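Local structure of cytosine deaminase (Klebsiella pneumoniae, 4R7W) at residues Q85-I90 against H117-D122; A172-G177 against G203-V208; E212-Q217 against H276-F281; R219-L224 against V237-T242; L373-E378 against R386-L391. The protein probably catalyses the hydrolytic deamination of cytosine to uracil and ammonia. All coordinates share one frame; numbering follows the deposited sequence.

Contact 1 (Q85-I90 against H117-D122); sequences QRKASI and HVDVTD
The closest CA atoms across this contact, those of Lys87 on helix 76-87 and Asp122 in the loop leaving strand 111-119, are 8.0 Å apart, so a long side chain must bridge the gap. Lys87 CG stands anti to the backbone N (chi1 -165°), and bends at the next two bonds swing the amine into the turn. There Lys87 NZ forms a salt bridge with Asp119 OD1 at 2.6 Å, meeting that oxygen on its syn side but somewhat out of the carboxylate plane. A second bond runs from Lys87 NZ to Thr121 O at 2.9 Å, and Glu152 offers the amine another salt bridge. This loop follows the C-terminal end of a barrel strand, where the active site of an amidohydrolase TIM barrel lies. Asp119 is held from its other oxygen as well: Thr121 OG1 donates to the syn lone pair of Asp119 OD2 at 2.6 Å, Thr121 N reaches the same oxygen from above the carboxylate plane at 2.8 Å, closing an Asx turn, and Gln151 N is a further donor. Asp119 OD1 also accepts from Trp83. Asp122, bonded to Ser124, lies beside the lysine chain but points the opposite way, and Ile90 CG2 rests 3.8 Å from Asp122 OD1.

Contact 2 (A172-G177 against G203-V208); sequences ADVVGG and GRLVDV
Two neighbouring parallel strands of the barrel wall meet here, 174-175 and 205-210, with Val174 paired to Leu205 and Val175 to Val206. The ladder alternates in direction: Leu205 N donates to Asp173 O at 3.2 Å, Val175 N to Leu205 O at 2.7 Å and Asp207 N to Val175 O at 2.9 Å. Beyond it a water bridges the two segments, accepting from Gly177 N and donating to Asp207 O at 2.6 Å. Beta-branched valines suit the extended backbone: on one face a chi1 of -170° sends Val174 CG1 over the neighbouring strand, 3.7 Å from Asp207 CB; on the other, Val175 and Val206 pack against helix 185-202. Arg204 CB touches Val175 CG2 at 4.0 Å, the side chains nearly perpendicular, and Arg204 NH2 is hydrogen-bonded to Ile168 O, with a weaker bond to Ala172 O at the guanidinium edge. The carboxylate of Asp207 turns to Arg115 and Ser240. Strand 174-175, helix 185-202 and strand 205-210 form a beta-alpha-beta crossover, the connection from which a TIM barrel is built.

Contact 3 (E212-Q217 against H276-F281); sequences EIDDPQ and HLQGRF. With O7U ((2R)-2-amino-2,5-dihydro-1,5,2-diazaphosphinin-6(1H)-one 2-oxide), chain M.
Asp214 and Gln278 meet with their flat ends steeply turned, the carboxylate and amide planes 69° apart, and the bond from Gln278 NE2 to Asp214 OD2, 2.8 Å long, is weak. The other oxygen is gripped more directly: Gly279 N points at Asp214 OD1 over 2.8 Å with a nearly straight N-H (168°), on the syn side. Two waters also bond that oxygen, one tying it to Phe281 N, the other to Leu277 O and Arg280 N. Gly279 has positive phi, a backbone shape that glycine adopts easily, just after helix 271-277 ends. These loops, one following strand 205-210 and the other helix 271-277, border the pocket that holds O7U, at the mouth of the amidohydrolase TIM barrel. A bend at chi2 brings the Gln278 amide across Glu212 at about a right angle, the two flat groups only 26° apart. Its OE1 is joined to Glu212 through two waters, one donating to Glu212 OE1 and one to Glu212 O. The extended Glu212 side chain carries its carboxylate to O7U, whose tetrahedral phosphorus, bearing an amino group and an oxygen, resembles the tetrahedral intermediate expected for deamination. Ligand N3 donates to Glu212 OE2 at 2.7 Å and ligand N4 to Glu212 OE1 at 2.8 Å, a two-pronged grip that suits a carboxylate. Leu277 CD1 lies 3.3 Å from ligand N4, lining the pocket with an apolar branch.

Contact 4 (R219-L224 against V237-T242); sequences RFLEVL and VTASHT. With O7U ((2R)-2-amino-2,5-dihydro-1,5,2-diazaphosphinin-6(1H)-one 2-oxide), chain M.
Leu221 and Leu224, one helical turn apart, both face Ala239 in a contact carried by apolar packing; the axes of 220-224 and 237-241 run nearly antiparallel (169°), 10.0 Å apart at closest. Leu221 CD1 touches Ala239 CB at 3.9 Å, and Leu224 CD2 reaches that same methyl at 4.0 Å, so the small alanine sits beneath two leucine branches. Leu224 CG also meets Val237 CG1 at 4.2 Å, the two side chains lying alongside, head to tail, while Leu221 CD2 approaches Thr242 CG2. The methyl of Thr242 serves the core; Thr242 OG1 bonds His241 O at 2.7 Å, and Thr291. The bond to the ligand lies at the strand's end. His241 NE2 donates to O4 of the bound O7U at 2.9 Å, near the imidazole plane, with a bent N-H angle of 141°. Within the crossover of strand 205-210, helix 220-230 and strand 237-241, hydrocarbon thus fixes helix to strand, and the terminal imidazole acts as a hydrogen-bond donor to the ligand's phosphoryl oxygen.

Contact 5 (L373-E378 against R386-L391); sequences LILDAE and RQARVL
Leu375 and Val390 form an antiparallel, non-hydrogen-bonded pair joining strands 372-375 and 390-395 in the sheet that extends beyond the parallel barrel strands. Bonds flank the pair: Leu391 N donates to Ile374 O at 3.0 Å and Asp376 N to Arg389 O at 2.9 Å. Branched aliphatics fill the same face, Leu375 CD2 meeting Val390 CG2 at 4.0 Å and Leu373 CD2 meeting Val390 CG1 at 4.2 Å. Past the pair, Ala377 CB and Ala388 CB touch at 3.8 Å, beside the inverse gamma turn centred on Asp376. Leu391 lies against Asp376 CB, and the carboxylate turns to Arg46. Further out, Arg386 bends at chi3 and lays its guanidinium edge by Asp376 O; the carboxylate and guanidinium planes are 77° apart, and the salt bridge of Arg386 NH2 with Asp376 OD2 is long. Arg386 NE is held by Glu382, and helix 380-385 ends in a Schellman motif at Gln387. A water accepts from Arg389 N at 2.9 Å and donates to Asp376 OD2 at 2.8 Å.

Contacts 2 and 4 share the barrel wall as neighbours, with centres 13 Å apart, and a probable hydrogen bond joins Asp207 OD2 to Ser240 OG at 2.6 Å. Contact 3 meets contact 4 at the pocket, where Glu212 OE1 lies 3.4 Å from His241 CE1 and both residues bind O7U. The iron(II) ion is close by, about 5 Å from the Glu212 side chain and about 8 Å from that of Asp207. Contact 1 touches contact 2 through His117, and its Asp119 side chain is about 8 Å from O7U. Contact 5 stands apart, its centre 33 to 37 Å from the others, yet belongs to the same sheet as contacts 1, 2 and 4.

Contact 1 (Q85-I90 against H117-D122)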
# COMPACT_ATOMS: atom_id res chain seq x y z
N GLN B 85 -24.69 15.65 5.30
CA GLN B 85 -25.61 14.93 6.17
C GLN B 85 -25.08 14.80 7.59
O GLN B 85 -25.81 15.05 8.56
CB GLN B 85 -25.86 13.51 5.64
CG GLN B 85 -26.46 13.43 4.24
CD GLN B 85 -26.83 12.00 3.86
OE1 GLN B 85 -25.96 11.22 3.46
NE2 GLN B 85 -28.11 11.66 3.98
N ARG B 86 -23.82 14.39 7.72
CA ARG B 86 -23.20 14.17 9.02
C ARG B 86 -23.02 15.50 9.73
O ARG B 86 -23.05 15.57 10.96
CB ARG B 86 -21.86 13.45 8.86
CG ARG B 86 -21.14 13.13 10.17
CD ARG B 86 -22.06 12.50 11.20
NE ARG B 86 -21.33 12.04 12.37
CZ ARG B 86 -20.95 12.83 13.38
NH1 ARG B 86 -20.29 12.31 14.40
NH2 ARG B 86 -21.23 14.13 13.35
N LYS B 87 -22.83 16.56 8.95
CA LYS B 87 -22.64 17.91 9.46
C LYS B 87 -23.84 18.40 10.26
O LYS B 87 -23.71 19.20 11.18
CB LYS B 87 -22.32 18.86 8.29
CG LYS B 87 -21.75 20.21 8.69
CD LYS B 87 -20.76 20.74 7.65
CE LYS B 87 -21.30 20.63 6.23
NZ LYS B 87 -20.62 21.58 5.31
N ALA B 88 -25.02 17.89 9.92
CA ALA B 88 -26.25 18.30 10.59
C ALA B 88 -26.27 17.96 12.08
O ALA B 88 -27.01 18.57 12.84
CB ALA B 88 -27.47 17.69 9.91
N SER B 89 -25.45 17.00 12.50
CA SER B 89 -25.45 16.59 13.90
C SER B 89 -24.10 16.83 14.56
O SER B 89 -23.85 16.35 15.66
CB SER B 89 -25.84 15.12 14.04
OG SER B 89 -24.97 14.27 13.33
N ILE B 90 -23.24 17.58 13.89
CA ILE B 90 -21.90 17.83 14.40
C ILE B 90 -21.96 18.79 15.60
O ILE B 90 -22.72 19.75 15.62
CB ILE B 90 -20.94 18.32 13.29
CG1 ILE B 90 -19.53 17.79 13.53
CG2 ILE B 90 -20.96 19.84 13.15
CD1 ILE B 90 -18.55 18.16 12.45
N HIS B 117 -7.43 20.31 7.95
CA HIS B 117 -8.47 21.12 7.35
C HIS B 117 -9.72 20.97 8.20
O HIS B 117 -9.93 19.93 8.84
CB HIS B 117 -8.72 20.69 5.90
CG HIS B 117 -7.57 20.97 4.99
ND1 HIS B 117 -7.53 22.05 4.14
CD2 HIS B 117 -6.38 20.33 4.84
CE1 HIS B 117 -6.38 22.07 3.50
NE2 HIS B 117 -5.67 21.03 3.89
N VAL B 118 -10.51 22.03 8.26
CA VAL B 118 -11.74 22.03 9.01
C VAL B 118 -12.76 22.71 8.13
O VAL B 118 -12.53 23.82 7.65
CB VAL B 118 -11.60 22.84 10.32
CG1 VAL B 118 -12.83 22.65 11.19
CG2 VAL B 118 -10.37 22.41 11.07
N ASP B 119 -13.87 22.04 7.89
CA ASP B 119 -14.95 22.63 7.11
C ASP B 119 -15.55 23.85 7.81
O ASP B 119 -16.15 23.75 8.88
CB ASP B 119 -16.03 21.59 6.86
CG ASP B 119 -17.11 22.08 5.91
OD1 ASP B 119 -18.07 21.31 5.71
OD2 ASP B 119 -17.01 23.20 5.35
N VAL B 120 -15.37 25.02 7.20
CA VAL B 120 -15.96 26.24 7.75
C VAL B 120 -17.26 26.64 7.03
O VAL B 120 -17.83 27.67 7.35
CB VAL B 120 -14.97 27.42 7.73
CG1 VAL B 120 -13.71 27.07 8.57
CG2 VAL B 120 -14.58 27.78 6.30
N THR B 121 -17.71 25.83 6.06
CA THR B 121 -19.05 26.05 5.48
C THR B 121 -20.09 25.46 6.42
O THR B 121 -20.65 24.39 6.16
CB THR B 121 -19.24 25.54 4.01
OG1 THR B 121 -18.96 24.13 3.91
CG2 THR B 121 -18.35 26.31 3.06
N ASP B 122 -20.34 26.17 7.51
CA ASP B 122 -21.18 25.72 8.60
C ASP B 122 -21.38 26.93 9.51
O ASP B 122 -20.44 27.37 10.16
CB ASP B 122 -20.49 24.57 9.35
CG ASP B 122 -21.26 24.12 10.60
OD1 ASP B 122 -20.78 23.17 11.26
OD2 ASP B 122 -22.31 24.70 10.93

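Contact 2 (A172-G177 against G203-V208)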
# COMPACT_ATOMS: atom_id res chain seq x y z
N ALA B 172 -7.66 30.62 12.65
CA ALA B 172 -7.20 29.59 11.72
C ALA B 172 -5.82 30.01 11.19
O ALA B 172 -5.62 31.18 10.85
CB ALA B 172 -8.20 29.40 10.58
N ASP B 173 -4.86 29.09 11.18
CA ASP B 173 -3.49 29.44 10.80
C ASP B 173 -3.35 29.51 9.28
O ASP B 173 -2.44 30.15 8.75
CB ASP B 173 -2.50 28.40 11.33
CG ASP B 173 -2.78 28.01 12.76
OD1 ASP B 173 -2.37 28.75 13.68
OD2 ASP B 173 -3.42 26.96 12.98
N VAL B 174 -4.23 28.82 8.58
CA VAL B 174 -4.09 28.65 7.14
C VAL B 174 -5.40 28.90 6.41
O VAL B 174 -6.48 28.52 6.89
CB VAL B 174 -3.63 27.22 6.82
CG1 VAL B 174 -3.23 27.09 5.34
CG2 VAL B 174 -2.48 26.79 7.73
N VAL B 175 -5.31 29.53 5.24
CA VAL B 175 -6.49 29.79 4.44
C VAL B 175 -6.58 28.72 3.36
O VAL B 175 -5.65 28.56 2.57
CB VAL B 175 -6.42 31.18 3.78
CG1 VAL B 175 -7.67 31.43 2.94
CG2 VAL B 175 -6.23 32.26 4.84
N GLY B 176 -7.70 28.00 3.34
CA GLY B 176 -7.95 26.98 2.33
C GLY B 176 -8.91 27.42 1.23
O GLY B 176 -9.28 28.59 1.11
N GLY B 177 -9.33 26.46 0.41
CA GLY B 177 -10.20 26.77 -0.71
C GLY B 177 -10.50 25.53 -1.52
O GLY B 177 -9.93 24.47 -1.27
N GLY B 203 -1.98 37.91 7.07
CA GLY B 203 -0.67 37.28 7.22
C GLY B 203 -0.72 35.80 7.55
O GLY B 203 -0.04 35.32 8.48
N ARG B 204 -1.52 35.05 6.80
CA ARG B 204 -1.71 33.63 7.07
C ARG B 204 -1.06 32.76 5.99
O ARG B 204 -0.70 33.26 4.93
CB ARG B 204 -3.21 33.31 7.17
CG ARG B 204 -3.94 34.11 8.26
CD ARG B 204 -3.37 33.81 9.65
NE ARG B 204 -3.75 34.84 10.62
CZ ARG B 204 -4.88 34.84 11.32
NH1 ARG B 204 -5.14 35.83 12.17
NH2 ARG B 204 -5.76 33.85 11.19
N LEU B 205 -0.92 31.47 6.25
CA LEU B 205 -0.45 30.54 5.23
C LEU B 205 -1.64 30.17 4.34
O LEU B 205 -2.77 30.44 4.71
CB LEU B 205 0.15 29.28 5.87
CG LEU B 205 1.29 29.50 6.88
CD1 LEU B 205 1.77 28.20 7.50
CD2 LEU B 205 2.45 30.24 6.25
N VAL B 206 -1.39 29.55 3.19
CA VAL B 206 -2.45 29.13 2.28
C VAL B 206 -2.26 27.65 1.96
O VAL B 206 -1.13 27.20 1.71
CB VAL B 206 -2.42 29.92 0.96
CG1 VAL B 206 -3.39 29.34 -0.06
CG2 VAL B 206 -2.73 31.38 1.21
N ASP B 207 -3.36 26.89 1.97
CA ASP B 207 -3.33 25.50 1.52
C ASP B 207 -4.69 25.16 0.87
O ASP B 207 -5.68 24.93 1.56
CB ASP B 207 -3.03 24.54 2.66
CG ASP B 207 -2.68 23.15 2.17
OD1 ASP B 207 -1.76 22.51 2.75
OD2 ASP B 207 -3.31 22.70 1.19
N VAL B 208 -4.70 25.09 -0.45
CA VAL B 208 -5.95 24.99 -1.23
C VAL B 208 -6.11 23.57 -1.78
O VAL B 208 -5.14 22.98 -2.26
CB VAL B 208 -5.93 26.03 -2.39
CG1 VAL B 208 -7.19 25.93 -3.29
CG2 VAL B 208 -5.81 27.45 -1.82
O HOH W 1 -8.08 23.82 1.60

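Contact 3 (E212-Q217 against H276-F281)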
# COMPACT_ATOMS: atom_id res chain seq x y z
N GLU B 212 -8.99 18.95 -7.50
CA GLU B 212 -9.17 17.54 -7.11
C GLU B 212 -10.21 16.86 -7.97
O GLU B 212 -11.30 16.53 -7.50
CB GLU B 212 -9.55 17.38 -5.63
CG GLU B 212 -9.43 15.92 -5.13
CD GLU B 212 -9.85 15.72 -3.68
OE1 GLU B 212 -9.67 14.60 -3.15
OE2 GLU B 212 -10.35 16.69 -3.07
N ILE B 213 -9.88 16.65 -9.24
CA ILE B 213 -10.85 16.12 -10.19
C ILE B 213 -10.08 15.66 -11.43
O ILE B 213 -8.96 16.10 -11.65
CB ILE B 213 -11.89 17.22 -10.56
CG1 ILE B 213 -13.00 16.69 -11.45
CG2 ILE B 213 -11.21 18.41 -11.21
CD1 ILE B 213 -14.11 17.73 -11.69
N ASP B 214 -10.67 14.75 -12.22
CA ASP B 214 -9.95 14.19 -13.37
C ASP B 214 -10.17 14.95 -14.69
O ASP B 214 -9.76 14.49 -15.75
CB ASP B 214 -10.30 12.72 -13.56
CG ASP B 214 -9.77 11.85 -12.45
OD1 ASP B 214 -10.49 10.92 -12.01
OD2 ASP B 214 -8.63 12.09 -12.02
N ASP B 215 -10.83 16.11 -14.62
CA ASP B 215 -11.05 16.95 -15.79
C ASP B 215 -9.75 17.67 -16.17
O ASP B 215 -9.24 18.45 -15.38
CB ASP B 215 -12.14 17.98 -15.45
CG ASP B 215 -12.47 18.93 -16.61
OD1 ASP B 215 -13.30 19.83 -16.41
OD2 ASP B 215 -11.91 18.79 -17.71
N PRO B 216 -9.21 17.39 -17.38
CA PRO B 216 -7.98 18.05 -17.85
C PRO B 216 -8.12 19.57 -17.97
O PRO B 216 -7.13 20.27 -18.16
CB PRO B 216 -7.74 17.43 -19.24
CG PRO B 216 -8.50 16.15 -19.23
CD PRO B 216 -9.69 16.38 -18.33
N GLN B 217 -9.35 20.08 -17.88
CA GLN B 217 -9.55 21.52 -17.96
C GLN B 217 -9.72 22.20 -16.60
O GLN B 217 -10.03 23.39 -16.53
CB GLN B 217 -10.72 21.84 -18.89
CG GLN B 217 -10.53 21.31 -20.29
CD GLN B 217 -9.17 21.64 -20.89
OE1 GLN B 217 -8.62 22.72 -20.69
NE2 GLN B 217 -8.63 20.71 -21.66
N HIS B 276 -8.20 5.86 -4.58
CA HIS B 276 -9.58 5.52 -4.23
C HIS B 276 -10.60 6.40 -4.95
O HIS B 276 -11.54 5.89 -5.57
CB HIS B 276 -9.76 5.64 -2.71
CG HIS B 276 -11.16 5.39 -2.23
ND1 HIS B 276 -11.88 4.26 -2.54
CD2 HIS B 276 -11.98 6.14 -1.44
CE1 HIS B 276 -13.07 4.32 -1.97
NE2 HIS B 276 -13.16 5.45 -1.30
N LEU B 277 -10.43 7.72 -4.88
CA LEU B 277 -11.48 8.64 -5.37
C LEU B 277 -11.37 8.99 -6.85
O LEU B 277 -12.37 9.36 -7.48
CB LEU B 277 -11.48 9.94 -4.56
CG LEU B 277 -11.82 9.88 -3.07
CD1 LEU B 277 -11.58 11.26 -2.46
CD2 LEU B 277 -13.26 9.40 -2.81
N GLN B 278 -10.16 8.90 -7.41
CA GLN B 278 -9.95 9.23 -8.82
C GLN B 278 -10.17 8.01 -9.72
O GLN B 278 -10.24 6.87 -9.25
CB GLN B 278 -8.57 9.86 -9.04
CG GLN B 278 -8.27 11.06 -8.14
CD GLN B 278 -9.34 12.18 -8.24
OE1 GLN B 278 -10.05 12.47 -7.28
NE2 GLN B 278 -9.42 12.81 -9.41
N GLY B 279 -10.29 8.26 -11.03
CA GLY B 279 -10.50 7.19 -12.00
C GLY B 279 -11.92 6.66 -11.99
O GLY B 279 -12.24 5.68 -12.67
N ARG B 280 -12.79 7.31 -11.22
CA ARG B 280 -14.14 6.80 -11.02
C ARG B 280 -15.08 7.06 -12.20
O ARG B 280 -16.15 6.47 -12.29
CB ARG B 280 -14.73 7.38 -9.73
CG ARG B 280 -14.05 6.84 -8.47
CD ARG B 280 -14.51 5.43 -8.13
NE ARG B 280 -13.99 5.00 -6.84
CZ ARG B 280 -14.30 3.88 -6.21
NH1 ARG B 280 -15.17 3.02 -6.73
NH2 ARG B 280 -13.74 3.61 -5.04
N PHE B 281 -14.66 7.94 -13.10
CA PHE B 281 -15.50 8.33 -14.22
C PHE B 281 -14.95 7.83 -15.57
O PHE B 281 -15.53 8.09 -16.62
CB PHE B 281 -15.69 9.84 -14.21
CG PHE B 281 -16.25 10.35 -12.91
CD1 PHE B 281 -15.42 10.95 -11.97
CD2 PHE B 281 -17.59 10.18 -12.61
CE1 PHE B 281 -15.94 11.39 -10.76
CE2 PHE B 281 -18.11 10.63 -11.41
CZ PHE B 281 -17.29 11.23 -10.49
N1 O7U M . -13.07 17.04 1.12
C2 O7U M . -12.51 17.31 -0.13
O2 O7U M . -12.87 18.21 -0.91
N3 O7U M . -11.46 16.53 -0.56
N4 O7U M . -10.72 13.93 -0.64
O4 O7U M . -9.36 15.74 0.26
P4 O7U M . -10.74 15.31 0.22
C5 O7U M . -11.61 15.13 1.77
C6 O7U M . -12.56 15.96 1.97
O HOH W 2 -8.45 12.59 -4.73
O HOH W 3 -12.31 13.87 -7.89
O HOH W 4 -12.28 9.56 -13.56
O HOH W 5 -12.91 10.14 -10.24

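Contact 4 (R219-L224 against V237-T242)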
# COMPACT_ATOMS: atom_id res chain seq x y z
N ARG B 219 -8.00 23.97 -14.19
CA ARG B 219 -6.71 24.65 -14.21
C ARG B 219 -6.68 25.84 -13.23
O ARG B 219 -6.23 26.93 -13.56
CB ARG B 219 -6.39 25.12 -15.64
CG ARG B 219 -6.30 23.97 -16.66
CD ARG B 219 -6.06 24.48 -18.06
NE ARG B 219 -5.76 23.41 -19.02
CZ ARG B 219 -5.33 23.63 -20.26
NH1 ARG B 219 -5.07 22.62 -21.08
NH2 ARG B 219 -5.15 24.88 -20.67
N PHE B 220 -7.18 25.62 -12.03
CA PHE B 220 -7.15 26.66 -11.02
C PHE B 220 -5.73 26.79 -10.40
O PHE B 220 -5.36 27.84 -9.85
CB PHE B 220 -8.25 26.39 -9.99
CG PHE B 220 -9.63 26.44 -10.61
CD1 PHE B 220 -10.33 25.27 -10.89
CD2 PHE B 220 -10.18 27.66 -10.97
CE1 PHE B 220 -11.58 25.31 -11.48
CE2 PHE B 220 -11.45 27.71 -11.58
CZ PHE B 220 -12.13 26.53 -11.84
N LEU B 221 -4.94 25.73 -10.55
CA LEU B 221 -3.54 25.77 -10.12
C LEU B 221 -2.79 26.97 -10.73
O LEU B 221 -2.10 27.68 -10.01
CB LEU B 221 -2.82 24.46 -10.45
CG LEU B 221 -1.31 24.40 -10.19
CD1 LEU B 221 -0.95 24.77 -8.74
CD2 LEU B 221 -0.76 23.02 -10.56
N GLU B 222 -2.93 27.20 -12.03
CA GLU B 222 -2.23 28.33 -12.64
C GLU B 222 -2.61 29.65 -11.97
O GLU B 222 -1.78 30.53 -11.81
CB GLU B 222 -2.45 28.40 -14.15
CG GLU B 222 -3.86 28.79 -14.59
CD GLU B 222 -3.99 28.92 -16.10
OE1 GLU B 222 -4.81 29.76 -16.56
OE2 GLU B 222 -3.28 28.18 -16.83
N VAL B 223 -3.88 29.77 -11.58
CA VAL B 223 -4.34 31.01 -10.98
C VAL B 223 -3.71 31.15 -9.61
O VAL B 223 -3.22 32.22 -9.24
CB VAL B 223 -5.88 31.05 -10.87
CG1 VAL B 223 -6.34 32.34 -10.19
CG2 VAL B 223 -6.50 30.92 -12.25
N LEU B 224 -3.71 30.06 -8.86
CA LEU B 224 -3.18 30.07 -7.51
C LEU B 224 -1.68 30.36 -7.55
O LEU B 224 -1.17 31.19 -6.78
CB LEU B 224 -3.45 28.73 -6.82
CG LEU B 224 -2.93 28.60 -5.39
CD1 LEU B 224 -3.62 29.57 -4.45
CD2 LEU B 224 -3.02 27.16 -4.89
N VAL B 237 2.45 29.29 0.46
CA VAL B 237 1.35 28.70 -0.29
C VAL B 237 1.58 27.22 -0.65
O VAL B 237 2.68 26.81 -1.06
CB VAL B 237 1.05 29.52 -1.57
CG1 VAL B 237 -0.03 28.84 -2.41
CG2 VAL B 237 0.62 30.95 -1.21
N THR B 238 0.54 26.41 -0.46
CA THR B 238 0.55 25.01 -0.83
C THR B 238 -0.68 24.67 -1.67
O THR B 238 -1.78 25.04 -1.32
CB THR B 238 0.56 24.12 0.42
OG1 THR B 238 1.79 24.32 1.13
CG2 THR B 238 0.40 22.64 0.05
N ALA B 239 -0.46 23.97 -2.78
CA ALA B 239 -1.55 23.42 -3.57
C ALA B 239 -1.69 21.93 -3.25
O ALA B 239 -0.81 21.13 -3.60
CB ALA B 239 -1.29 23.60 -5.06
N SER B 240 -2.77 21.57 -2.57
CA SER B 240 -3.06 20.17 -2.29
C SER B 240 -3.75 19.49 -3.46
O SER B 240 -4.53 20.12 -4.20
CB SER B 240 -3.90 20.00 -1.02
OG SER B 240 -3.15 20.31 0.16
N HIS B 241 -3.46 18.20 -3.60
CA HIS B 241 -4.01 17.30 -4.62
C HIS B 241 -3.47 17.55 -6.02
O HIS B 241 -2.57 16.85 -6.48
CB HIS B 241 -5.54 17.30 -4.61
CG HIS B 241 -6.13 16.73 -3.36
ND1 HIS B 241 -5.92 15.42 -2.98
CD2 HIS B 241 -6.92 17.29 -2.41
CE1 HIS B 241 -6.56 15.20 -1.85
NE2 HIS B 241 -7.16 16.32 -1.47
N THR B 242 -4.03 18.55 -6.70
CA THR B 242 -3.71 18.84 -8.09
C THR B 242 -3.83 17.58 -8.95
O THR B 242 -3.03 17.34 -9.85
CB THR B 242 -2.34 19.57 -8.26
OG1 THR B 242 -1.23 18.71 -7.88
CG2 THR B 242 -2.31 20.86 -7.43
N1 O7U M . -13.07 17.04 1.12
C2 O7U M . -12.51 17.31 -0.13
O2 O7U M . -12.87 18.21 -0.91
N3 O7U M . -11.46 16.53 -0.56
N4 O7U M . -10.72 13.93 -0.64
O4 O7U M . -9.36 15.74 0.26
P4 O7U M . -10.74 15.31 0.22
C5 O7U M . -11.61 15.13 1.77
C6 O7U M . -12.56 15.96 1.97

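Contact 5 (L373-E378 against R386-L391)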
# COMPACT_ATOMS: atom_id res chain seq x y z
N LEU B 373 12.62 10.70 16.28
CA LEU B 373 12.22 9.31 16.36
C LEU B 373 13.42 8.41 16.15
O LEU B 373 14.34 8.75 15.43
CB LEU B 373 11.23 8.97 15.25
CG LEU B 373 10.02 9.86 15.01
CD1 LEU B 373 9.25 9.23 13.88
CD2 LEU B 373 9.17 9.98 16.27
N ILE B 374 13.34 7.23 16.76
CA ILE B 374 14.21 6.13 16.39
C ILE B 374 13.34 5.09 15.71
O ILE B 374 12.45 4.52 16.33
CB ILE B 374 14.90 5.54 17.64
CG1 ILE B 374 15.76 6.60 18.32
CG2 ILE B 374 15.73 4.29 17.28
CD1 ILE B 374 16.23 6.20 19.72
N LEU B 375 13.60 4.86 14.42
CA LEU B 375 12.90 3.85 13.62
C LEU B 375 13.60 2.50 13.65
O LEU B 375 14.83 2.42 13.81
CB LEU B 375 12.82 4.29 12.16
CG LEU B 375 11.73 5.25 11.68
CD1 LEU B 375 11.95 5.60 10.19
CD2 LEU B 375 10.35 4.64 11.88
N ASP B 376 12.82 1.44 13.45
CA ASP B 376 13.40 0.10 13.41
C ASP B 376 13.98 -0.23 12.04
O ASP B 376 13.60 -1.22 11.42
CB ASP B 376 12.38 -0.95 13.83
CG ASP B 376 12.99 -2.31 14.04
OD1 ASP B 376 14.20 -2.40 14.37
OD2 ASP B 376 12.25 -3.30 13.91
N ALA B 377 14.91 0.60 11.58
CA ALA B 377 15.58 0.38 10.31
C ALA B 377 16.85 1.20 10.27
O ALA B 377 17.01 2.12 11.07
CB ALA B 377 14.67 0.76 9.15
N GLU B 378 17.73 0.91 9.32
CA GLU B 378 19.01 1.60 9.24
C GLU B 378 19.07 2.70 8.17
O GLU B 378 19.96 3.55 8.21
CB GLU B 378 20.13 0.59 9.02
CG GLU B 378 20.14 -0.52 10.06
CD GLU B 378 21.34 -1.44 9.91
OE1 GLU B 378 22.15 -1.22 8.99
OE2 GLU B 378 21.47 -2.38 10.73
N ARG B 386 10.33 -2.43 4.95
CA ARG B 386 9.89 -3.20 6.11
C ARG B 386 8.72 -2.56 6.83
O ARG B 386 8.20 -3.14 7.78
CB ARG B 386 11.05 -3.44 7.08
CG ARG B 386 12.21 -4.18 6.45
CD ARG B 386 13.02 -4.95 7.48
NE ARG B 386 13.94 -4.09 8.22
CZ ARG B 386 13.69 -3.64 9.45
NH1 ARG B 386 14.58 -2.87 10.06
NH2 ARG B 386 12.56 -3.95 10.06
N GLN B 387 8.28 -1.39 6.36
CA GLN B 387 7.29 -0.58 7.07
C GLN B 387 7.71 -0.48 8.53
O GLN B 387 7.01 -0.94 9.44
CB GLN B 387 5.88 -1.17 6.90
CG GLN B 387 5.38 -1.13 5.47
CD GLN B 387 5.05 0.28 5.04
OE1 GLN B 387 4.02 0.84 5.44
NE2 GLN B 387 5.92 0.88 4.23
N ALA B 388 8.89 0.10 8.74
CA ALA B 388 9.58 0.04 10.02
C ALA B 388 8.79 0.69 11.15
O ALA B 388 8.24 1.77 10.99
CB ALA B 388 10.97 0.67 9.91
N ARG B 389 8.75 0.02 12.29
CA ARG B 389 8.00 0.54 13.42
C ARG B 389 8.75 1.68 14.10
O ARG B 389 9.99 1.73 14.08
CB ARG B 389 7.68 -0.57 14.41
CG ARG B 389 6.79 -1.66 13.85
CD ARG B 389 6.55 -2.73 14.89
NE ARG B 389 7.71 -2.87 15.77
CZ ARG B 389 7.70 -3.55 16.91
NH1 ARG B 389 6.60 -4.18 17.31
NH2 ARG B 389 8.80 -3.62 17.64
N VAL B 390 7.99 2.60 14.68
CA VAL B 390 8.55 3.66 15.52
C VAL B 390 8.83 3.13 16.92
O VAL B 390 7.92 2.92 17.71
CB VAL B 390 7.58 4.86 15.63
CG1 VAL B 390 8.17 5.95 16.51
CG2 VAL B 390 7.23 5.39 14.23
N LEU B 391 10.10 2.89 17.22
CA LEU B 391 10.51 2.30 18.50
C LEU B 391 10.46 3.33 19.64
O LEU B 391 10.06 3.02 20.76
CB LEU B 391 11.91 1.71 18.39
CG LEU B 391 12.18 0.61 17.35
CD1 LEU B 391 13.67 0.23 17.34
CD2 LEU B 391 11.32 -0.61 17.61
O HOH W 6 9.98 -2.64 12.32